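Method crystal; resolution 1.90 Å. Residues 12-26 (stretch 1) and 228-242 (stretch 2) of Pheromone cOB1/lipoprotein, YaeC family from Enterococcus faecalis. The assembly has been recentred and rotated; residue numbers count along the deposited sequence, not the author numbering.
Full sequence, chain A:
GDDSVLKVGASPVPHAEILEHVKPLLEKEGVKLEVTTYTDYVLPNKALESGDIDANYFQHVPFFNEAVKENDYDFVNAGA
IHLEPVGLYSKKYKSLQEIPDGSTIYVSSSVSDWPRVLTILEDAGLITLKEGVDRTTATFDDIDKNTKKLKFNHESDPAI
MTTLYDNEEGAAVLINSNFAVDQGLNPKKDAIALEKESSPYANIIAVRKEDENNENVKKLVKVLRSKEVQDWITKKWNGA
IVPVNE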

# COMPACT_ATOMS: atom_id res chain seq x y z
N PRO A 12 8.67 -5.71 3.96
CA PRO A 12 9.88 -6.28 3.34
C PRO A 12 10.24 -5.74 1.96
O PRO A 12 11.40 -5.44 1.68
CB PRO A 12 9.55 -7.76 3.22
CG PRO A 12 8.50 -8.03 4.23
CD PRO A 12 7.71 -6.76 4.36
N VAL A 13 9.24 -5.66 1.09
CA VAL A 13 9.44 -5.29 -0.31
C VAL A 13 8.25 -4.46 -0.75
O VAL A 13 7.14 -4.89 -0.55
CB VAL A 13 9.50 -6.53 -1.25
CG1 VAL A 13 9.49 -6.11 -2.72
CG2 VAL A 13 10.70 -7.41 -0.93
N PRO A 14 8.48 -3.33 -1.43
CA PRO A 14 9.79 -2.78 -1.75
C PRO A 14 10.41 -1.97 -0.60
O PRO A 14 11.57 -1.69 -0.61
CB PRO A 14 9.47 -1.81 -2.89
CG PRO A 14 8.10 -1.32 -2.56
CD PRO A 14 7.40 -2.50 -1.99
N HIS A 15 9.62 -1.65 0.42
CA HIS A 15 10.05 -0.66 1.42
C HIS A 15 11.41 -0.91 2.05
O HIS A 15 12.28 -0.05 1.98
CB HIS A 15 9.00 -0.47 2.50
CG HIS A 15 7.61 -0.26 1.95
ND1 HIS A 15 6.94 -1.23 1.30
CD2 HIS A 15 6.77 0.82 2.01
CE1 HIS A 15 5.75 -0.79 0.93
NE2 HIS A 15 5.63 0.47 1.37
N ALA A 16 11.59 -2.07 2.69
CA ALA A 16 12.86 -2.35 3.35
C ALA A 16 14.02 -2.43 2.37
O ALA A 16 15.15 -2.03 2.70
CB ALA A 16 12.80 -3.63 4.21
N GLU A 17 13.75 -2.95 1.18
CA GLU A 17 14.80 -3.01 0.12
C GLU A 17 15.19 -1.57 -0.37
O GLU A 17 16.37 -1.29 -0.63
CB GLU A 17 14.37 -3.94 -1.02
CG GLU A 17 14.28 -5.41 -0.60
CD GLU A 17 14.16 -6.37 -1.77
OE1 GLU A 17 13.97 -5.95 -2.94
OE2 GLU A 17 14.27 -7.57 -1.53
N ILE A 18 14.22 -0.65 -0.38
CA ILE A 18 14.48 0.76 -0.73
C ILE A 18 15.37 1.38 0.33
O ILE A 18 16.41 1.98 0.01
CB ILE A 18 13.16 1.56 -0.89
CG1 ILE A 18 12.47 1.14 -2.21
CG2 ILE A 18 13.40 3.06 -0.92
CD1 ILE A 18 11.08 1.74 -2.42
N LEU A 19 15.00 1.18 1.60
CA LEU A 19 15.77 1.65 2.76
C LEU A 19 17.22 1.11 2.76
O LEU A 19 18.19 1.88 2.89
CB LEU A 19 15.03 1.35 4.06
CG LEU A 19 13.71 2.12 4.24
CD1 LEU A 19 12.98 1.65 5.46
CD2 LEU A 19 13.93 3.65 4.28
N GLU A 20 17.38 -0.19 2.59
CA GLU A 20 18.73 -0.75 2.51
C GLU A 20 19.53 -0.04 1.42
O GLU A 20 20.70 0.29 1.62
CB GLU A 20 18.73 -2.28 2.24
CG GLU A 20 18.21 -3.15 3.39
CD GLU A 20 19.03 -3.10 4.68
OE1 GLU A 20 20.26 -2.89 4.62
OE2 GLU A 20 18.41 -3.24 5.77
N HIS A 21 18.91 0.13 0.25
CA HIS A 21 19.57 0.75 -0.89
C HIS A 21 20.09 2.15 -0.63
O HIS A 21 21.15 2.51 -1.12
CB HIS A 21 18.66 0.71 -2.14
CG HIS A 21 19.22 1.45 -3.33
ND1 HIS A 21 20.20 0.95 -4.08
CD2 HIS A 21 18.94 2.71 -3.85
CE1 HIS A 21 20.54 1.84 -5.05
NE2 HIS A 21 19.76 2.90 -4.91
N VAL A 22 19.35 2.95 0.13
CA VAL A 22 19.77 4.33 0.41
C VAL A 22 20.71 4.49 1.63
O VAL A 22 21.18 5.61 1.91
CB VAL A 22 18.53 5.29 0.52
CG1 VAL A 22 17.68 5.25 -0.77
CG2 VAL A 22 17.67 4.96 1.72
N LYS A 23 21.01 3.41 2.38
CA LYS A 23 21.92 3.55 3.56
C LYS A 23 23.24 4.29 3.25
O LYS A 23 23.60 5.19 3.97
CB LYS A 23 22.25 2.22 4.22
CG LYS A 23 21.11 1.59 5.00
CD LYS A 23 21.60 0.36 5.71
CE LYS A 23 20.51 -0.33 6.49
NZ LYS A 23 21.02 -1.57 7.08
N PRO A 24 23.93 3.92 2.16
CA PRO A 24 25.20 4.66 1.87
C PRO A 24 24.99 6.17 1.60
O PRO A 24 25.84 6.98 1.97
CB PRO A 24 25.76 3.95 0.64
CG PRO A 24 25.04 2.64 0.57
CD PRO A 24 23.70 2.84 1.21
N LEU A 25 23.85 6.53 0.99
CA LEU A 25 23.51 7.96 0.76
C LEU A 25 23.24 8.69 2.07
O LEU A 25 23.71 9.81 2.27
CB LEU A 25 22.31 8.08 -0.20
CG LEU A 25 22.59 7.75 -1.66
CD1 LEU A 25 21.32 7.33 -2.40
CD2 LEU A 25 23.27 8.96 -2.28
N LEU A 26 22.46 8.06 2.95
CA LEU A 26 22.20 8.64 4.26
C LEU A 26 23.47 8.74 5.10
O LEU A 26 23.59 9.66 5.88
CB LEU A 26 21.12 7.87 5.05
CG LEU A 26 19.71 8.39 4.89
CD1 LEU A 26 19.58 9.73 5.57
CD2 LEU A 26 19.36 8.52 3.42
N GLU A 228 18.15 10.01 -8.56
CA GLU A 228 18.92 8.74 -8.70
C GLU A 228 18.18 7.58 -7.96
O GLU A 228 18.12 6.49 -8.48
CB GLU A 228 20.38 8.89 -8.21
CG GLU A 228 20.50 8.98 -6.69
CD GLU A 228 21.79 9.59 -6.16
OE1 GLU A 228 22.83 8.91 -6.17
OE2 GLU A 228 21.73 10.73 -5.67
N VAL A 229 17.55 7.85 -6.82
CA VAL A 229 16.84 6.81 -6.08
C VAL A 229 15.52 6.48 -6.78
O VAL A 229 15.19 5.32 -6.95
CB VAL A 229 16.63 7.19 -4.58
CG1 VAL A 229 15.75 6.17 -3.88
CG2 VAL A 229 17.98 7.40 -3.87
N GLN A 230 14.77 7.50 -7.20
CA GLN A 230 13.52 7.26 -7.94
C GLN A 230 13.74 6.42 -9.22
O GLN A 230 12.97 5.51 -9.49
CB GLN A 230 12.88 8.61 -8.28
CG GLN A 230 12.42 9.34 -7.01
CD GLN A 230 11.58 10.55 -7.33
OE1 GLN A 230 11.87 11.28 -8.25
NE2 GLN A 230 10.54 10.75 -6.60
N ASP A 231 14.79 6.71 -9.96
CA ASP A 231 15.14 5.92 -11.18
C ASP A 231 15.45 4.47 -10.82
O ASP A 231 15.04 3.55 -11.52
CB ASP A 231 16.30 6.56 -11.93
CG ASP A 231 15.93 7.89 -12.56
OD1 ASP A 231 14.75 8.25 -12.49
OD2 ASP A 231 16.81 8.58 -13.11
N TRP A 232 16.21 4.27 -9.74
CA TRP A 232 16.52 2.91 -9.28
C TRP A 232 15.26 2.14 -8.95
O TRP A 232 15.06 1.01 -9.40
CB TRP A 232 17.51 2.98 -8.13
CG TRP A 232 17.86 1.65 -7.58
CD1 TRP A 232 18.86 0.77 -8.01
CD2 TRP A 232 17.17 0.95 -6.50
NE1 TRP A 232 18.85 -0.38 -7.26
CE2 TRP A 232 17.85 -0.33 -6.34
CE3 TRP A 232 16.10 1.26 -5.66
CZ2 TRP A 232 17.48 -1.25 -5.37
CZ3 TRP A 232 15.71 0.31 -4.69
CH2 TRP A 232 16.40 -0.90 -4.53
N ILE A 233 14.35 2.80 -8.23
CA ILE A 233 13.06 2.22 -7.87
C ILE A 233 12.29 1.81 -9.13
O ILE A 233 11.83 0.67 -9.26
CB ILE A 233 12.20 3.20 -7.02
CG1 ILE A 233 12.82 3.47 -5.66
CG2 ILE A 233 10.81 2.65 -6.78
CD1 ILE A 233 12.02 4.48 -4.87
N THR A 234 12.18 2.72 -10.08
CA THR A 234 11.51 2.48 -11.35
C THR A 234 12.10 1.31 -12.15
O THR A 234 11.34 0.50 -12.70
CB THR A 234 11.47 3.79 -12.20
OG1 THR A 234 10.66 4.72 -11.48
CG2 THR A 234 10.85 3.58 -13.58
N LYS A 235 13.41 1.20 -12.16
CA LYS A 235 14.11 0.12 -12.86
C LYS A 235 13.94 -1.21 -12.13
O LYS A 235 13.65 -2.23 -12.76
CB LYS A 235 15.57 0.44 -13.01
N LYS A 236 14.09 -1.20 -10.81
CA LYS A 236 14.06 -2.42 -10.01
C LYS A 236 12.78 -3.23 -10.14
O LYS A 236 12.88 -4.41 -10.37
CB LYS A 236 14.30 -2.11 -8.54
CG LYS A 236 14.38 -3.26 -7.57
CD LYS A 236 15.67 -4.04 -7.61
CE LYS A 236 15.60 -5.19 -6.62
NZ LYS A 236 16.87 -5.92 -6.67
N TRP A 237 11.61 -2.58 -10.01
CA TRP A 237 10.33 -3.25 -10.07
C TRP A 237 9.53 -2.99 -11.31
O TRP A 237 8.31 -3.23 -11.32
CB TRP A 237 9.52 -2.94 -8.79
CG TRP A 237 10.23 -3.51 -7.57
CD1 TRP A 237 10.28 -4.84 -7.15
CD2 TRP A 237 11.02 -2.77 -6.59
NE1 TRP A 237 11.01 -4.96 -6.01
CE2 TRP A 237 11.48 -3.75 -5.61
CE3 TRP A 237 11.35 -1.43 -6.42
CZ2 TRP A 237 12.26 -3.39 -4.52
CZ3 TRP A 237 12.13 -1.07 -5.31
CH2 TRP A 237 12.57 -2.02 -4.38
N ASN A 238 10.20 -2.48 -12.34
CA ASN A 238 9.64 -2.24 -13.66
C ASN A 238 8.33 -1.50 -13.71
O ASN A 238 7.42 -1.91 -14.41
CB ASN A 238 9.62 -3.55 -14.46
CG ASN A 238 11.02 -3.99 -14.85
OD1 ASN A 238 11.52 -5.02 -14.39
ND2 ASN A 238 11.70 -3.16 -15.66
N GLY A 239 8.23 -0.42 -12.94
CA GLY A 239 7.03 0.39 -12.92
C GLY A 239 5.92 -0.01 -11.99
O GLY A 239 4.97 0.74 -11.87
N ALA A 240 5.98 -1.16 -11.33
CA ALA A 240 4.95 -1.54 -10.37
C ALA A 240 4.98 -0.65 -9.11
O ALA A 240 3.95 -0.45 -8.45
CB ALA A 240 5.06 -3.01 -10.01
N ILE A 241 6.16 -0.11 -8.80
CA ILE A 241 6.36 0.80 -7.66
C ILE A 241 6.66 2.16 -8.30
O ILE A 241 7.61 2.30 -9.06
CB ILE A 241 7.49 0.32 -6.72
CG1 ILE A 241 7.30 -1.17 -6.30
CG2 ILE A 241 7.60 1.24 -5.50
CD1 ILE A 241 6.03 -1.55 -5.57
N VAL A 242 5.84 3.16 -8.00
CA VAL A 242 5.88 4.44 -8.76
C VAL A 242 6.31 5.56 -7.79
O VAL A 242 5.52 5.94 -6.90
CB VAL A 242 4.50 4.81 -9.36
CG1 VAL A 242 4.56 6.16 -10.07
CG2 VAL A 242 3.94 3.69 -10.27
O HOH W 1 15.79 -7.42 -4.42
O HOH W 2 12.62 -7.25 -4.92
O HOH W 3 20.16 5.21 -6.25

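The helix that carries residues 15-26 and helix 228-236 run roughly antiparallel (146°, axes 11.4 Å apart at closest approach), and the loop after the second extends the contact to Ile241; no direct hydrogen bond crosses, so packing and three waters join them. Two tryptophans supply the broad surfaces. Pro14, preceded by a cis peptide bond, points its CB at one face of Trp237, 3.5 Å from the centroid of the six-membered ring and 15° off its normal, while Pro14 CG meets Ile241 CD1 at 3.7 Å. One turn on, buried Ile18 lies across the groove where the two indoles meet, its CG1 3.8 Å from Trp237 CZ3 and 4.2 Å from Trp232 CZ3, at the Trp232 edge; its CD1 reaches Ile233 CD1 (3.8 Å). Flat imidazole suits flat indole: the His21 ring stacks on the five-membered ring of Trp232, centroids 3.6 Å apart and planes 4° apart, and His21 CB covers the six-membered ring. Beyond, branched aliphatic side chains interlock: Val229 fits against Val22 (CG1 to CG1, 3.8 Å) and Leu25 (Val229 CG2 to Leu25 CD1, 3.6 Å). At the partly exposed margin, where a carboxylate can meet solvent, Glu17 OE1 accepts from two waters, which in turn accept from Lys236 NZ and Trp237 NE1; a third water links His21 NE2 to Glu228 O, the latter bond weak.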